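Local coordinates for peptidase S9 prolyl oligopeptidase catalytic domain-containing protein (Pyrococcus horikoshii, PDB 4HXF) that probably acts as a serine peptidase of the prolyl oligopeptidase family, pairing a beta-propeller with an alpha/beta-hydrolase domain in a self-compartmentalizing hexamer, at residues R116-V121 and I157-E162; G70-F75 and I109-D114. All coordinates share one frame; numbering follows the deposited sequence.

Contact 1: R116-V121 and I157-E162. With MG (magnesium ion), chain F.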
loop_
_atom_site.group_PDB
_atom_site.type_symbol
_atom_site.label_atom_id
_atom_site.label_comp_id
_atom_site.label_asym_id
_atom_site.label_seq_id
_atom_site.Cartn_x
_atom_site.Cartn_y
_atom_site.Cartn_z
ATOM N N ARG A 116 5.449 -21.238 -35.937
ATOM C CA ARG A 116 5.636 -19.751 -35.821
ATOM C C ARG A 116 4.378 -19.073 -35.372
ATOM O O ARG A 116 4.384 -18.288 -34.428
ATOM C CB ARG A 116 6.128 -19.183 -37.132
ATOM C CG ARG A 116 6.289 -17.673 -37.021
ATOM C CD ARG A 116 7.044 -17.083 -38.172
ATOM N NE ARG A 116 7.124 -15.593 -37.942
ATOM C CZ ARG A 116 7.801 -14.733 -38.672
ATOM N NH1 ARG A 116 8.514 -15.134 -39.685
ATOM N NH2 ARG A 116 7.762 -13.412 -38.408
ATOM N N ARG A 117 3.221 -19.374 -35.974
ATOM C CA ARG A 117 1.998 -18.782 -35.616
ATOM C C ARG A 117 1.155 -19.625 -34.658
ATOM O O ARG A 117 1.203 -20.869 -34.715
ATOM C CB ARG A 117 1.145 -18.476 -36.877
ATOM C CG ARG A 117 1.694 -17.395 -37.789
ATOM C CD ARG A 117 0.898 -17.368 -39.097
ATOM N NE ARG A 117 1.211 -18.545 -39.878
ATOM C CZ ARG A 117 0.524 -18.960 -40.956
ATOM N NH1 ARG A 117 -0.513 -18.286 -41.381
ATOM N NH2 ARG A 117 0.937 -19.970 -41.681
ATOM N N LEU A 118 0.485 -18.930 -33.760
ATOM C CA LEU A 118 -0.520 -19.529 -32.861
ATOM C C LEU A 118 -1.886 -19.058 -33.352
ATOM O O LEU A 118 -2.052 -17.945 -33.842
ATOM C CB LEU A 118 -0.351 -19.074 -31.413
ATOM C CG LEU A 118 0.868 -19.591 -30.762
ATOM C CD1 LEU A 118 1.019 -18.957 -29.346
ATOM C CD2 LEU A 118 0.739 -21.148 -30.510
ATOM N N LEU A 119 -2.896 -19.922 -33.271
ATOM C CA LEU A 119 -4.274 -19.469 -33.259
ATOM C C LEU A 119 -4.769 -19.397 -31.865
ATOM O O LEU A 119 -4.717 -20.417 -31.154
ATOM C CB LEU A 119 -5.148 -20.431 -34.057
ATOM C CG LEU A 119 -6.688 -20.205 -34.049
ATOM C CD1 LEU A 119 -7.040 -18.805 -34.607
ATOM C CD2 LEU A 119 -7.481 -21.364 -34.702
ATOM N N ALA A 120 -5.260 -18.248 -31.419
ATOM C CA ALA A 120 -5.892 -18.105 -30.090
ATOM C C ALA A 120 -7.355 -17.835 -30.321
ATOM O O ALA A 120 -7.750 -16.938 -31.098
ATOM C CB ALA A 120 -5.252 -16.976 -29.319
ATOM N N VAL A 121 -8.222 -18.451 -29.538
ATOM C CA VAL A 121 -9.647 -18.247 -29.570
ATOM C C VAL A 121 -10.061 -17.800 -28.206
ATOM O O VAL A 121 -9.627 -18.352 -27.199
ATOM C CB VAL A 121 -10.367 -19.512 -30.008
ATOM C CG1 VAL A 121 -11.936 -19.258 -30.041
ATOM C CG2 VAL A 121 -9.808 -20.088 -31.306
ATOM N N ILE A 157 -1.557 -15.138 -34.083
ATOM C CA ILE A 157 -0.423 -14.515 -33.403
ATOM C C ILE A 157 0.879 -14.994 -33.979
ATOM O O ILE A 157 1.175 -16.205 -34.054
ATOM C CB ILE A 157 -0.449 -14.801 -31.888
ATOM C CG1 ILE A 157 -1.752 -14.351 -31.217
ATOM C CG2 ILE A 157 0.735 -14.122 -31.114
ATOM C CD1 ILE A 157 -2.002 -15.085 -29.916
ATOM N N ASP A 158 1.721 -14.046 -34.404
ATOM C CA ASP A 158 3.090 -14.317 -34.788
ATOM C C ASP A 158 3.938 -14.365 -33.516
ATOM O O ASP A 158 4.064 -13.342 -32.837
ATOM C CB ASP A 158 3.651 -13.287 -35.734
ATOM C CG ASP A 158 5.102 -13.478 -35.972
ATOM O OD1 ASP A 158 5.610 -14.638 -35.779
ATOM O OD2 ASP A 158 5.814 -12.523 -36.421
ATOM N N THR A 159 4.445 -15.577 -33.176
ATOM C CA THR A 159 5.238 -15.671 -31.914
ATOM C C THR A 159 6.664 -15.053 -32.061
ATOM O O THR A 159 7.292 -14.783 -31.007
ATOM C CB THR A 159 5.342 -17.118 -31.373
ATOM O OG1 THR A 159 6.048 -17.875 -32.342
ATOM C CG2 THR A 159 3.986 -17.738 -31.020
ATOM N N GLU A 160 7.122 -14.796 -33.277
ATOM C CA GLU A 160 8.477 -14.232 -33.482
ATOM C C GLU A 160 8.356 -12.687 -33.206
ATOM O O GLU A 160 8.928 -12.194 -32.254
ATOM C CB GLU A 160 9.001 -14.524 -34.896
ATOM C CG GLU A 160 9.407 -15.955 -35.039
ATOM C CD GLU A 160 10.281 -16.193 -36.241
ATOM O OE1 GLU A 160 11.016 -15.299 -36.709
ATOM O OE2 GLU A 160 10.181 -17.313 -36.749
ATOM N N GLY A 161 7.618 -12.004 -34.050
ATOM C CA GLY A 161 7.366 -10.566 -33.887
ATOM C C GLY A 161 6.427 -10.205 -32.758
ATOM O O GLY A 161 6.407 -9.020 -32.389
ATOM N N GLU A 162 5.656 -11.140 -32.260
ATOM C CA GLU A 162 4.825 -10.985 -31.070
ATOM C C GLU A 162 3.641 -10.049 -31.313
ATOM O O GLU A 162 3.421 -9.011 -30.579
ATOM C CB GLU A 162 5.659 -10.536 -29.882
ATOM C CG GLU A 162 6.843 -11.440 -29.619
ATOM C CD GLU A 162 7.594 -11.113 -28.298
ATOM O OE1 GLU A 162 6.963 -10.477 -27.396
ATOM O OE2 GLU A 162 8.750 -11.543 -28.267
HETATM MG MG MG F . 7.464 -10.025 -25.476
HETATM O O HOH W 1 9.320 -10.831 -25.839
HETATM O O HOH W 2 5.537 -9.243 -25.203
HETATM O O HOH W 3 7.989 -9.641 -23.575
HETATM O O HOH W 4 7.966 -8.069 -26.022
#

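Contact 2: G70-F75 and I109-D114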
loop_
_atom_site.group_PDB
_atom_site.type_symbol
_atom_site.label_atom_id
_atom_site.label_comp_id
_atom_site.label_asym_id
_atom_site.label_seq_id
_atom_site.Cartn_x
_atom_site.Cartn_y
_atom_site.Cartn_z
ATOM N N GLY A 70 9.066 -29.540 -32.695
ATOM C CA GLY A 70 9.593 -29.927 -31.409
ATOM C C GLY A 70 10.607 -29.050 -30.726
ATOM O O GLY A 70 11.229 -29.497 -29.777
ATOM N N LYS A 71 10.752 -27.814 -31.198
ATOM C CA LYS A 71 11.792 -26.916 -30.736
ATOM C C LYS A 71 11.332 -26.013 -29.619
ATOM O O LYS A 71 12.181 -25.506 -28.890
ATOM C CB LYS A 71 12.293 -26.072 -31.854
ATOM C CG LYS A 71 13.071 -26.910 -32.906
ATOM C CD LYS A 71 13.763 -25.999 -33.877
ATOM C CE LYS A 71 14.564 -26.882 -34.866
ATOM N NZ LYS A 71 14.168 -26.480 -36.251
ATOM N N LYS A 72 10.046 -25.740 -29.547
ATOM C CA LYS A 72 9.507 -24.757 -28.624
ATOM C C LYS A 72 8.230 -25.238 -27.974
ATOM O O LYS A 72 7.579 -26.127 -28.479
ATOM C CB LYS A 72 9.153 -23.508 -29.402
ATOM C CG LYS A 72 10.357 -22.877 -30.024
ATOM C CD LYS A 72 9.905 -21.704 -30.874
ATOM C CE LYS A 72 9.330 -22.137 -32.210
ATOM N NZ LYS A 72 9.420 -20.944 -33.165
ATOM N N ILE A 73 7.916 -24.651 -26.870
ATOM C CA ILE A 73 6.657 -24.868 -26.183
ATOM C C ILE A 73 6.041 -23.520 -25.848
ATOM O O ILE A 73 6.704 -22.602 -25.264
ATOM C CB ILE A 73 6.827 -25.772 -24.955
ATOM C CG1 ILE A 73 5.541 -26.085 -24.285
ATOM C CG2 ILE A 73 7.850 -25.188 -23.974
ATOM C CD1 ILE A 73 5.756 -27.326 -23.334
ATOM N N ALA A 74 4.757 -23.383 -26.240
ATOM C CA ALA A 74 3.940 -22.268 -25.825
ATOM C C ALA A 74 3.180 -22.691 -24.579
ATOM O O ALA A 74 2.862 -23.861 -24.395
ATOM C CB ALA A 74 2.979 -21.811 -26.916
ATOM N N PHE A 75 2.890 -21.713 -23.762
ATOM C CA PHE A 75 2.089 -21.902 -22.578
ATOM C C PHE A 75 1.468 -20.695 -22.073
ATOM O O PHE A 75 1.848 -19.603 -22.512
ATOM C CB PHE A 75 2.947 -22.581 -21.465
ATOM C CG PHE A 75 4.118 -21.774 -20.957
ATOM C CD1 PHE A 75 5.345 -21.837 -21.579
ATOM C CD2 PHE A 75 3.992 -20.917 -19.863
ATOM C CE1 PHE A 75 6.421 -21.080 -21.101
ATOM C CE2 PHE A 75 5.037 -20.168 -19.422
ATOM C CZ PHE A 75 6.265 -20.248 -20.006
ATOM N N ILE A 109 -5.221 -22.087 -27.329
ATOM C CA ILE A 109 -4.052 -21.776 -28.166
ATOM C C ILE A 109 -3.626 -23.015 -28.922
ATOM O O ILE A 109 -3.605 -24.081 -28.343
ATOM C CB ILE A 109 -2.798 -21.147 -27.447
ATOM C CG1 ILE A 109 -2.446 -21.910 -26.150
ATOM C CG2 ILE A 109 -3.121 -19.657 -27.082
ATOM C CD1 ILE A 109 -1.085 -21.461 -25.588
ATOM N N GLU A 110 -3.301 -22.874 -30.189
ATOM C CA GLU A 110 -2.859 -23.990 -31.044
ATOM C C GLU A 110 -1.810 -23.536 -32.038
ATOM O O GLU A 110 -2.029 -22.517 -32.778
ATOM C CB GLU A 110 -4.088 -24.554 -31.875
ATOM C CG GLU A 110 -3.836 -25.667 -32.811
ATOM C CD GLU A 110 -4.962 -26.032 -33.891
ATOM O OE1 GLU A 110 -5.926 -25.397 -34.061
ATOM O OE2 GLU A 110 -4.708 -26.975 -34.631
ATOM N N TRP A 111 -0.719 -24.314 -32.171
ATOM C CA TRP A 111 0.258 -23.987 -33.239
ATOM C C TRP A 111 -0.205 -24.274 -34.599
ATOM O O TRP A 111 -0.790 -25.360 -34.877
ATOM C CB TRP A 111 1.515 -24.808 -33.031
ATOM C CG TRP A 111 2.340 -24.411 -31.863
ATOM C CD1 TRP A 111 2.435 -25.036 -30.651
ATOM C CD2 TRP A 111 3.282 -23.289 -31.818
ATOM N NE1 TRP A 111 3.368 -24.393 -29.842
ATOM C CE2 TRP A 111 3.944 -23.363 -30.530
ATOM C CE3 TRP A 111 3.623 -22.285 -32.690
ATOM C CZ2 TRP A 111 4.881 -22.422 -30.114
ATOM C CZ3 TRP A 111 4.597 -21.358 -32.286
ATOM C CH2 TRP A 111 5.241 -21.419 -31.064
ATOM N N ASN A 112 0.168 -23.397 -35.535
ATOM C CA ASN A 112 0.211 -23.706 -36.956
ATOM C C ASN A 112 1.335 -24.696 -37.212
ATOM O O ASN A 112 2.353 -24.762 -36.453
ATOM C CB ASN A 112 0.413 -22.402 -37.689
ATOM C CG ASN A 112 0.347 -22.533 -39.236
ATOM O OD1 ASN A 112 1.365 -22.777 -39.903
ATOM N ND2 ASN A 112 -0.872 -22.456 -39.773
ATOM N N GLN A 113 1.194 -25.404 -38.312
ATOM C CA GLN A 113 2.215 -26.327 -38.817
ATOM C C GLN A 113 3.597 -25.668 -39.004
ATOM O O GLN A 113 4.616 -26.370 -39.008
ATOM C CB GLN A 113 1.701 -26.928 -40.133
ATOM C CG GLN A 113 1.659 -25.933 -41.316
ATOM C CD GLN A 113 0.926 -26.504 -42.597
ATOM O OE1 GLN A 113 0.641 -27.725 -42.695
ATOM N NE2 GLN A 113 0.643 -25.628 -43.549
ATOM N N ASP A 114 3.668 -24.346 -39.177
ATOM C CA ASP A 114 4.948 -23.630 -39.316
ATOM C C ASP A 114 5.779 -23.404 -38.071
ATOM O O ASP A 114 6.887 -22.879 -38.160
ATOM C CB ASP A 114 4.710 -22.290 -40.023
ATOM C CG ASP A 114 3.899 -21.261 -39.205
ATOM O OD1 ASP A 114 3.610 -21.389 -38.001
ATOM O OD2 ASP A 114 3.535 -20.260 -39.855
#

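Contact 1: R116-V121 and I157-E162
R116 grips D158 side-on in a salt bridge, NE giving OD1 a nearly straight bond (2.8 Å, 176°) and NH2 bonding OD2 at 2.9 Å. Arginine suits the place because its chain, extended from CG to NE, carries two N-H groups to one carboxylate. D158 OD1 also accepts E160 N, which closes an Asx turn and reaches the oxygen from the face of the carboxylate opposite to R116 NE. E160 stacks its carboxylate nearly parallel over one face of the guanidinium, offset toward the rim, with E160 CD 3.6 Å above the plane of the R116 group; this salt bridge is long and no N-H points at its oxygen. E160 OE1 is salt-bridged to R55 of the second subunit.

Backbone bonds between L118 and I157 join the second and third strands of a four-stranded antiparallel propeller blade. Where the ladder ends, R116 O takes two donors from T159, the backbone N at 3.0 Å and OG1 at 2.7 Å; chi1 of 63° sets that hydroxyl between N and carbonyl carbon.

Apolar contacts lie on the face of L118 and I157: L118 CD1 meets T159 CG2 at 3.6 Å, and I157 CD1 meets A120 CB. Beyond the turn, E162 OE1 binds magnesium at 2.0 Å, with K99 O and four waters completing the site.

Contact 2: G70-F75 and I109-D114
Within the two segments the shortest polar bond, 2.9 Å from D114 N to N112 OD1, closes an Asx turn just beyond W111, the residue whose indole spans the gap to A74 and K72. Asparagine suits that place, since its short amide turns the carbonyl back onto the chain as the strand ends. D114 then ties the turn to what follows, its carboxylate accepting R116 N and pairing with R117.

Across the gap the contact is almost wholly apolar. With CG anti to its carbonyl carbon (chi1 -71°), W111 extends its six-membered ring and pyrrole nitrogen toward the neighbouring strand, bringing CZ2 to 3.8 Å from A74 CB. Alanine suits A74, its methyl lying close against the indole. I109 adds its CD1, 4.3 Å from A74 CB.

This is the packing of adjacent blades in a beta-propeller: strand 72-75 belongs to the second strand of one blade and 109-111 to the first strand of the next, their axes 8.5 Å apart and 163° from parallel. The buried indole N-H is satisfied by R65 O, from the edge strand beside 72-77, and R65 NE bonds I109 O in return. K72 runs its aliphatic chain past the benzo end of the indole, K72 CE 4.3 Å from W111 CH2, and delivers NZ to S115 O. An alanine in place of W111 would probably open a gap beside A74 and K72 and leave R65 O without its indole donor.

In the fold
Both contacts are largely buried and share one propeller blade. Contact 1 lies within its sheet, between the second and third strands, whereas contact 2 joins its first strand to the preceding blade. Strands 106-111 and 117-124 are sheet neighbours, linked by probable backbone hydrogen bonds from L119 N to E110 O (2.8 Å) and from N112 N to R117 O. Their chemistry follows their place: 70-75 with 109-114 meets through side chains without direct polar bonds, as two packed sheets do, while 116-121 with 157-162 uses a backbone ladder and, at its partly exposed end, a charged network reaching a second subunit, with E162 of the same segment binding magnesium nearby.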